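Local atomic coordinates of citryl-spermidine/3,4-dihydroxybenzoyl-citryl-spermidine:spermidine ligase (Bacillus anthracis, PDB entry 3TO3), a protein that catalyses the ATP-dependent condensation of spermidine with citryl-spermidine or its 3,4-dihydroxybenzoyl derivative during biosynthesis of the siderophore petrobactin. Residues Met234-Lys239 with Gly267-Gly272; Ser329-Gln334 with Met474-Asp479; Ser333-Leu338 with Val429-Ile434. All coordinates share one frame; numbering follows the deposited sequence.

Interaction 1: Met234-Lys239 with Gly267-Gly272; sequences MGCDPK and GIIYLG
Met234 and Cys236 meet Ile269 where the loop between helix 221-232 and strand 241-246 comes up against a three-stranded antiparallel sheet of order 241-246, 192-197, 268-273. The two segments belong to the part of the chain assigned to the IucA/IucC family, and the surface buried between them is small, 112 Å².

The contact across the segments is apolar, with no hydrogen bond. Met234, present as selenomethionine, supplies its selenium: SE lies 3.6 Å from CG2 of Ile269. Its chain runs extended to the selenium and bends there (chi3 88°), and the two side chains pass in opposite directions. Ile269 splits its two branches between the partners. CG2, the branch anti to the backbone N, receives the selenium, whereas CD1, at the end of the longer branch, lies a looser 4.5 Å from SG of Cys236. Tyr241 of strand 241-246, the other edge of the sheet, touches both Cys236 and Ile269, and Lys266 packs on both Met234 and Cys236, adding to the packing round Ile269 and the loop.

Backbone bonding fixes the strand that carries Ile269. This residue pairs with Ala195, while Leu271 and Gly272 both face Trp193, a classic beta bulge. On the subunit interface, Tyr270 meets His8 of the second subunit edge-to-face.

Within the loop, Asp237 forms an Asx turn. Lys239 N donates to Asp237 OD1 over 2.9 Å at an N-H...O angle of 149°, reaching the oxygen from 42° above the carboxylate plane.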
loop_
_atom_site.group_PDB
_atom_site.type_symbol
_atom_site.label_atom_id
_atom_site.label_comp_id
_atom_site.label_asym_id
_atom_site.label_seq_id
_atom_site.Cartn_x
_atom_site.Cartn_y
_atom_site.Cartn_z
HETATM N N MSE B 234 -7.538 30.810 -16.058
HETATM C CA MSE B 234 -7.103 29.565 -16.687
HETATM C C MSE B 234 -7.972 29.232 -17.884
HETATM O O MSE B 234 -7.915 28.120 -18.404
HETATM C CB MSE B 234 -7.119 28.409 -15.712
HETATM C CG MSE B 234 -6.464 28.754 -14.426
HETATM SE SE MSE B 234 -6.673 27.299 -13.196
HETATM C CE MSE B 234 -5.035 26.327 -13.782
ATOM N N GLY B 235 -8.858 30.154 -18.242
ATOM C CA GLY B 235 -9.756 29.943 -19.356
ATOM C C GLY B 235 -10.856 28.948 -19.045
ATOM O O GLY B 235 -11.357 28.262 -19.936
ATOM N N CYS B 236 -11.252 28.885 -17.781
ATOM C CA CYS B 236 -12.331 28.009 -17.393
ATOM C C CYS B 236 -13.454 28.852 -16.845
ATOM O O CYS B 236 -13.253 29.990 -16.453
ATOM C CB CYS B 236 -11.850 26.995 -16.351
ATOM S SG CYS B 236 -10.536 25.920 -16.983
ATOM N N ASP B 237 -14.653 28.293 -16.849
ATOM C CA ASP B 237 -15.823 29.040 -16.457
ATOM C C ASP B 237 -16.162 28.731 -15.002
ATOM O O ASP B 237 -16.679 27.661 -14.677
ATOM C CB ASP B 237 -16.978 28.678 -17.394
ATOM C CG ASP B 237 -18.279 29.367 -17.034
ATOM O OD1 ASP B 237 -18.364 29.984 -15.955
ATOM O OD2 ASP B 237 -19.233 29.263 -17.835
ATOM N N PRO B 238 -15.936 29.710 -14.121
ATOM C CA PRO B 238 -16.189 29.598 -12.678
ATOM C C PRO B 238 -17.582 29.036 -12.333
ATOM O O PRO B 238 -17.747 28.412 -11.282
ATOM C CB PRO B 238 -16.078 31.044 -12.197
ATOM C CG PRO B 238 -15.270 31.749 -13.229
ATOM C CD PRO B 238 -15.528 31.068 -14.526
ATOM N N LYS B 239 -18.577 29.278 -13.178
ATOM C CA LYS B 239 -19.920 28.745 -12.938
ATOM C C LYS B 239 -20.051 27.227 -13.175
ATOM O O LYS B 239 -21.082 26.646 -12.856
ATOM C CB LYS B 239 -20.961 29.489 -13.788
ATOM C CG LYS B 239 -21.010 31.003 -13.576
ATOM C CD LYS B 239 -22.171 31.620 -14.362
ATOM C CE LYS B 239 -21.925 33.079 -14.714
ATOM N NZ LYS B 239 -20.935 33.216 -15.833
ATOM N N GLY B 267 -10.795 19.187 -14.704
ATOM C CA GLY B 267 -11.877 18.602 -13.933
ATOM C C GLY B 267 -11.726 18.974 -12.462
ATOM O O GLY B 267 -12.713 19.072 -11.723
ATOM N N ILE B 268 -10.468 19.155 -12.049
ATOM C CA ILE B 268 -10.097 19.498 -10.687
ATOM C C ILE B 268 -9.054 20.614 -10.719
ATOM O O ILE B 268 -8.090 20.579 -11.492
ATOM C CB ILE B 268 -9.475 18.301 -9.977
ATOM C CG1 ILE B 268 -10.542 17.380 -9.447
ATOM C CG2 ILE B 268 -8.701 18.740 -8.790
ATOM C CD1 ILE B 268 -9.893 16.122 -8.901
ATOM N N ILE B 269 -9.241 21.633 -9.900
ATOM C CA ILE B 269 -8.293 22.738 -9.915
ATOM C C ILE B 269 -7.944 23.088 -8.479
ATOM O O ILE B 269 -8.831 23.283 -7.638
ATOM C CB ILE B 269 -8.873 23.999 -10.582
ATOM C CG1 ILE B 269 -9.342 23.712 -12.007
ATOM C CG2 ILE B 269 -7.854 25.122 -10.566
ATOM C CD1 ILE B 269 -10.133 24.856 -12.658
ATOM N N TYR B 270 -6.647 23.165 -8.211
ATOM C CA TYR B 270 -6.159 23.492 -6.897
ATOM C C TYR B 270 -6.325 24.993 -6.652
ATOM O O TYR B 270 -5.884 25.804 -7.449
ATOM C CB TYR B 270 -4.688 23.072 -6.770
ATOM C CG TYR B 270 -4.002 23.672 -5.562
ATOM C CD1 TYR B 270 -4.135 23.113 -4.305
ATOM C CD2 TYR B 270 -3.226 24.817 -5.681
ATOM C CE1 TYR B 270 -3.517 23.703 -3.177
ATOM C CE2 TYR B 270 -2.610 25.400 -4.576
ATOM C CZ TYR B 270 -2.754 24.837 -3.332
ATOM O OH TYR B 270 -2.142 25.439 -2.242
ATOM N N LEU B 271 -6.946 25.353 -5.539
ATOM C CA LEU B 271 -7.121 26.756 -5.168
ATOM C C LEU B 271 -6.119 27.191 -4.076
ATOM O O LEU B 271 -5.343 28.124 -4.280
ATOM C CB LEU B 271 -8.569 27.058 -4.789
ATOM C CG LEU B 271 -9.484 26.617 -5.924
ATOM C CD1 LEU B 271 -10.979 26.567 -5.491
ATOM C CD2 LEU B 271 -9.262 27.540 -7.113
ATOM N N GLY B 272 -6.164 26.556 -2.911
ATOM C CA GLY B 272 -5.235 26.893 -1.835
ATOM C C GLY B 272 -5.651 26.343 -0.481
ATOM O O GLY B 272 -6.400 25.372 -0.399
#

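Interaction 2: Ser329-Gln334 with Met474-Asp479; sequences SNVVSQ and MNKCPD
At the C-terminal turn of helix 315-333, Asn330 and Val331 meet Lys476 of the loop between strand 465-467 and helix 485-488, a contact at the protein surface. The backbones stay well apart, since the nearest CA atoms, those of Val331 and Lys476, are 9.4 Å from each other. The lysine spans the gap. It leaves its backbone with CG anti to N (chi1 -164°), then turns at chi3 (90°), which brings the ammonium end alongside the helix. There NZ lies 3.3 Å from CB of Asn330, and CE follows at 3.9 Å from the same CB. NZ is also 3.6 Å from the backbone N of Val331 and 4.0 Å from its CG2, the branch beside that N. Trp327, on the same helix, packs on both Lys476 and Pro478. No hydrogen bond joins the two segments; the charge of Lys476 is paired with Glu473 in a salt bridge within the loop region. The helix therefore offers NZ mainly carbon and backbone surroundings: the contact is one of proximity and packing of the lysine's end on the helix, while its charge partner comes from its own side.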
loop_
_atom_site.group_PDB
_atom_site.type_symbol
_atom_site.label_atom_id
_atom_site.label_comp_id
_atom_site.label_asym_id
_atom_site.label_seq_id
_atom_site.Cartn_x
_atom_site.Cartn_y
_atom_site.Cartn_z
ATOM N N SER B 329 -34.180 15.544 12.232
ATOM C CA SER B 329 -34.493 16.768 12.957
ATOM C C SER B 329 -36.010 16.946 13.140
ATOM O O SER B 329 -36.469 17.385 14.213
ATOM C CB SER B 329 -33.898 17.979 12.247
ATOM O OG SER B 329 -34.258 19.182 12.911
ATOM N N ASN B 330 -36.780 16.610 12.101
ATOM C CA ASN B 330 -38.224 16.796 12.153
ATOM C C ASN B 330 -38.872 15.801 13.082
ATOM O O ASN B 330 -39.859 16.120 13.759
ATOM C CB ASN B 330 -38.871 16.719 10.764
ATOM C CG ASN B 330 -38.583 17.957 9.922
ATOM O OD1 ASN B 330 -38.352 19.051 10.455
ATOM N ND2 ASN B 330 -38.582 17.787 8.601
ATOM N N VAL B 331 -38.316 14.594 13.107
ATOM C CA VAL B 331 -38.841 13.554 13.970
ATOM C C VAL B 331 -38.690 14.002 15.415
ATOM O O VAL B 331 -39.608 13.897 16.199
ATOM C CB VAL B 331 -38.116 12.214 13.724
ATOM C CG1 VAL B 331 -38.426 11.225 14.806
ATOM C CG2 VAL B 331 -38.519 11.656 12.373
ATOM N N VAL B 332 -37.529 14.537 15.755
ATOM C CA VAL B 332 -37.277 14.980 17.121
ATOM C C VAL B 332 -38.154 16.188 17.512
ATOM O O VAL B 332 -38.752 16.208 18.597
ATOM C CB VAL B 332 -35.758 15.290 17.335
ATOM C CG1 VAL B 332 -35.509 15.978 18.672
ATOM C CG2 VAL B 332 -34.952 14.018 17.236
ATOM N N SER B 333 -38.243 17.178 16.625
ATOM C CA SER B 333 -38.948 18.418 16.947
ATOM C C SER B 333 -40.472 18.236 17.102
ATOM O O SER B 333 -41.147 19.084 17.681
ATOM C CB SER B 333 -38.629 19.511 15.929
ATOM O OG SER B 333 -39.360 19.275 14.749
ATOM N N GLN B 334 -41.012 17.141 16.582
ATOM C CA GLN B 334 -42.430 16.843 16.795
ATOM C C GLN B 334 -42.710 15.865 17.951
ATOM O O GLN B 334 -43.841 15.424 18.111
ATOM C CB GLN B 334 -43.096 16.364 15.497
ATOM C CG GLN B 334 -42.827 17.261 14.289
ATOM C CD GLN B 334 -43.571 18.588 14.347
ATOM O OE1 GLN B 334 -44.777 18.626 14.609
ATOM N NE2 GLN B 334 -42.852 19.687 14.094
HETATM N N MSE B 474 -45.091 7.155 7.698
HETATM C CA MSE B 474 -44.347 6.321 6.757
HETATM C C MSE B 474 -44.105 7.055 5.459
HETATM O O MSE B 474 -43.233 6.677 4.678
HETATM C CB MSE B 474 -45.105 5.026 6.458
HETATM C CG MSE B 474 -45.529 4.250 7.692
HETATM SE SE MSE B 474 -46.371 2.554 7.228
HETATM C CE MSE B 474 -47.103 2.094 8.980
ATOM N N ASN B 475 -44.910 8.092 5.233
ATOM C CA ASN B 475 -44.848 8.888 4.015
ATOM C C ASN B 475 -43.940 10.115 4.136
ATOM O O ASN B 475 -43.719 10.828 3.158
ATOM C CB ASN B 475 -46.261 9.304 3.607
ATOM C CG ASN B 475 -47.020 9.949 4.744
ATOM O OD1 ASN B 475 -46.583 9.899 5.897
ATOM N ND2 ASN B 475 -48.162 10.552 4.436
ATOM N N LYS B 476 -43.426 10.367 5.335
ATOM C CA LYS B 476 -42.437 11.421 5.521
ATOM C C LYS B 476 -41.032 10.824 5.384
ATOM O O LYS B 476 -40.032 11.545 5.331
ATOM C CB LYS B 476 -42.624 12.113 6.877
ATOM C CG LYS B 476 -41.897 13.456 7.010
ATOM C CD LYS B 476 -42.024 14.066 8.418
ATOM C CE LYS B 476 -40.888 13.632 9.355
ATOM N NZ LYS B 476 -41.016 14.235 10.719
ATOM N N CYS B 477 -40.973 9.495 5.316
ATOM C CA CYS B 477 -39.723 8.778 5.080
ATOM C C CYS B 477 -39.072 9.229 3.775
ATOM O O CYS B 477 -39.706 9.179 2.706
ATOM C CB CYS B 477 -39.993 7.277 5.004
ATOM S SG CYS B 477 -38.556 6.308 4.575
ATOM N N PRO B 478 -37.798 9.645 3.843
ATOM C CA PRO B 478 -37.168 10.194 2.643
ATOM C C PRO B 478 -37.060 9.107 1.587
ATOM O O PRO B 478 -36.827 7.936 1.933
ATOM C CB PRO B 478 -35.779 10.624 3.126
ATOM C CG PRO B 478 -35.702 10.263 4.553
ATOM C CD PRO B 478 -36.807 9.326 4.871
ATOM N N ASP B 479 -37.214 9.484 0.319
ATOM C CA ASP B 479 -37.229 8.487 -0.730
ATOM C C ASP B 479 -35.849 8.488 -1.344
ATOM O O ASP B 479 -35.567 9.278 -2.255
ATOM C CB ASP B 479 -38.220 8.956 -1.788
ATOM C CG ASP B 479 -38.183 8.115 -3.037
ATOM O OD1 ASP B 479 -37.546 7.036 -2.995
ATOM O OD2 ASP B 479 -38.802 8.520 -4.052
#

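Interaction 3: Ser333-Leu338 with Val429-Ile434; sequences SQDSYL and VVEHGI
Asp335 reaches His432 with its carboxylate, and each atom from CB outward has a neighbour. CB lies 3.8 Å from NE2 of His432. CG, anti to the backbone N (chi1 179°), sits in the plane of the imidazole at its edge. OD2 then accepts from NE2 at 2.8 Å, with an N-H...O angle of 157°. OD2 uses its anti lone pair and lies close to the imidazole plane, although carboxylate and ring planes stand 54° apart. The same OD2 takes a second hydrogen bond, from NE2 of His427, five residues earlier on the same helix, so two imidazoles of helix 410-432 grip one oxygen. These donors probably stabilise the negative charge, and may offset the proximity of Glu431, whose OE1 is 3.8 Å from OD2 and whose CG lies over one face of the His432 ring, offset toward its rim. The other tip, OD1, accepts from Leu338 N at 3.1 Å, met from above the carboxylate plane. Leu338 itself brings CD1 to 4.1 Å from NE2 of His432. Asp335 thus works through both oxygens: OD1 caps helix 336-342 from the N-cap position, and OD2 accepts the buried His-carboxylate hydrogen bond from the C-terminal end of helix 410-432.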
loop_
_atom_site.group_PDB
_atom_site.type_symbol
_atom_site.label_atom_id
_atom_site.label_comp_id
_atom_site.label_asym_id
_atom_site.label_seq_id
_atom_site.Cartn_x
_atom_site.Cartn_y
_atom_site.Cartn_z
ATOM N N SER B 333 -38.243 17.178 16.625
ATOM C CA SER B 333 -38.948 18.418 16.947
ATOM C C SER B 333 -40.472 18.236 17.102
ATOM O O SER B 333 -41.147 19.084 17.681
ATOM C CB SER B 333 -38.629 19.511 15.929
ATOM O OG SER B 333 -39.360 19.275 14.749
ATOM N N GLN B 334 -41.012 17.141 16.582
ATOM C CA GLN B 334 -42.430 16.843 16.795
ATOM C C GLN B 334 -42.710 15.865 17.951
ATOM O O GLN B 334 -43.841 15.424 18.111
ATOM C CB GLN B 334 -43.096 16.364 15.497
ATOM C CG GLN B 334 -42.827 17.261 14.289
ATOM C CD GLN B 334 -43.571 18.588 14.347
ATOM O OE1 GLN B 334 -44.777 18.626 14.609
ATOM N NE2 GLN B 334 -42.852 19.687 14.094
ATOM N N ASP B 335 -41.686 15.483 18.715
ATOM C CA ASP B 335 -41.868 14.530 19.831
ATOM C C ASP B 335 -41.560 15.207 21.169
ATOM O O ASP B 335 -40.424 15.600 21.418
ATOM C CB ASP B 335 -40.968 13.301 19.633
ATOM C CG ASP B 335 -41.088 12.280 20.763
ATOM O OD1 ASP B 335 -41.124 12.671 21.942
ATOM O OD2 ASP B 335 -41.119 11.066 20.482
ATOM N N SER B 336 -42.571 15.328 22.032
ATOM C CA SER B 336 -42.429 16.110 23.255
ATOM C C SER B 336 -41.323 15.542 24.134
ATOM O O SER B 336 -40.464 16.288 24.599
ATOM C CB SER B 336 -43.741 16.197 24.034
ATOM O OG SER B 336 -44.184 14.916 24.438
ATOM N N TYR B 337 -41.344 14.229 24.357
ATOM C CA TYR B 337 -40.313 13.602 25.177
ATOM C C TYR B 337 -38.896 13.901 24.681
ATOM O O TYR B 337 -38.062 14.324 25.439
ATOM C CB TYR B 337 -40.476 12.102 25.287
ATOM C CG TYR B 337 -39.274 11.457 25.951
ATOM C CD1 TYR B 337 -39.069 11.545 27.325
ATOM C CD2 TYR B 337 -38.352 10.748 25.209
ATOM C CE1 TYR B 337 -37.963 10.944 27.927
ATOM C CE2 TYR B 337 -37.254 10.165 25.798
ATOM C CZ TYR B 337 -37.051 10.254 27.144
ATOM O OH TYR B 337 -35.931 9.639 27.687
ATOM N N LEU B 338 -38.636 13.685 23.406
ATOM C CA LEU B 338 -37.319 13.938 22.857
ATOM C C LEU B 338 -36.995 15.428 22.822
ATOM O O LEU B 338 -35.876 15.814 23.089
ATOM C CB LEU B 338 -37.175 13.336 21.440
ATOM C CG LEU B 338 -37.275 11.813 21.260
ATOM C CD1 LEU B 338 -37.087 11.405 19.792
ATOM C CD2 LEU B 338 -36.274 11.045 22.153
ATOM N N VAL B 429 -36.064 4.112 18.890
ATOM C CA VAL B 429 -36.319 2.816 18.282
ATOM C C VAL B 429 -37.788 2.417 18.411
ATOM O O VAL B 429 -38.436 2.064 17.424
ATOM C CB VAL B 429 -35.434 1.711 18.904
ATOM C CG1 VAL B 429 -36.017 0.324 18.621
ATOM C CG2 VAL B 429 -34.005 1.836 18.388
ATOM N N VAL B 430 -38.323 2.497 19.624
ATOM C CA VAL B 430 -39.669 1.954 19.893
ATOM C C VAL B 430 -40.817 2.855 19.431
ATOM O O VAL B 430 -41.839 2.403 18.879
ATOM C CB VAL B 430 -39.824 1.636 21.383
ATOM C CG1 VAL B 430 -41.193 1.041 21.670
ATOM C CG2 VAL B 430 -38.657 0.717 21.882
ATOM N N GLU B 431 -40.676 4.146 19.674
ATOM C CA GLU B 431 -41.744 5.058 19.289
ATOM C C GLU B 431 -41.642 5.354 17.809
ATOM O O GLU B 431 -42.648 5.519 17.157
ATOM C CB GLU B 431 -41.692 6.361 20.101
ATOM C CG GLU B 431 -42.560 7.488 19.540
ATOM C CD GLU B 431 -43.835 7.730 20.352
ATOM O OE1 GLU B 431 -43.769 8.471 21.369
ATOM O OE2 GLU B 431 -44.895 7.184 19.973
ATOM N N HIS B 432 -40.418 5.544 17.316
ATOM C CA HIS B 432 -40.227 5.903 15.917
ATOM C C HIS B 432 -39.784 4.851 14.892
ATOM O O HIS B 432 -39.772 5.143 13.697
ATOM C CB HIS B 432 -39.330 7.138 15.856
ATOM C CG HIS B 432 -39.896 8.290 16.615
ATOM N ND1 HIS B 432 -40.962 9.024 16.146
ATOM C CD2 HIS B 432 -39.595 8.794 17.833
ATOM C CE1 HIS B 432 -41.284 9.944 17.035
ATOM N NE2 HIS B 432 -40.470 9.829 18.067
ATOM N N GLY B 433 -39.466 3.637 15.344
ATOM C CA GLY B 433 -38.806 2.650 14.493
ATOM C C GLY B 433 -37.490 3.068 13.829
ATOM O O GLY B 433 -37.165 2.631 12.732
ATOM N N ILE B 434 -36.704 3.889 14.501
ATOM C CA ILE B 434 -35.473 4.374 13.916
ATOM C C ILE B 434 -34.288 3.968 14.796
ATOM O O ILE B 434 -34.218 4.354 15.955
ATOM C CB ILE B 434 -35.502 5.893 13.835
ATOM C CG1 ILE B 434 -36.575 6.349 12.853
ATOM C CG2 ILE B 434 -34.163 6.437 13.417
ATOM C CD1 ILE B 434 -36.631 7.840 12.711
#

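In the fold
Interactions 2 and 3 are neighbours, with centres about 10 Å apart and Ser333 and Gln334 in common, whereas interaction 1 lies about 38 Å and 45 Å from them, centre to centre. Along the chain interaction 1 closes first; the other two then start from the same stretch, where helix 315-333 gives way to helix 336-342. Val331 bridges them, its CG1 lying 3.6 Å from ND1 of His432. This junction thus joins the IucA/IucC family region to the FhuF-like region twice on one side of the chain, through loop 474-479 and helix 410-432. Interaction 1 instead belongs to a separate three-stranded sheet beside the second subunit. All three lie away from the ATP and magnesium sites.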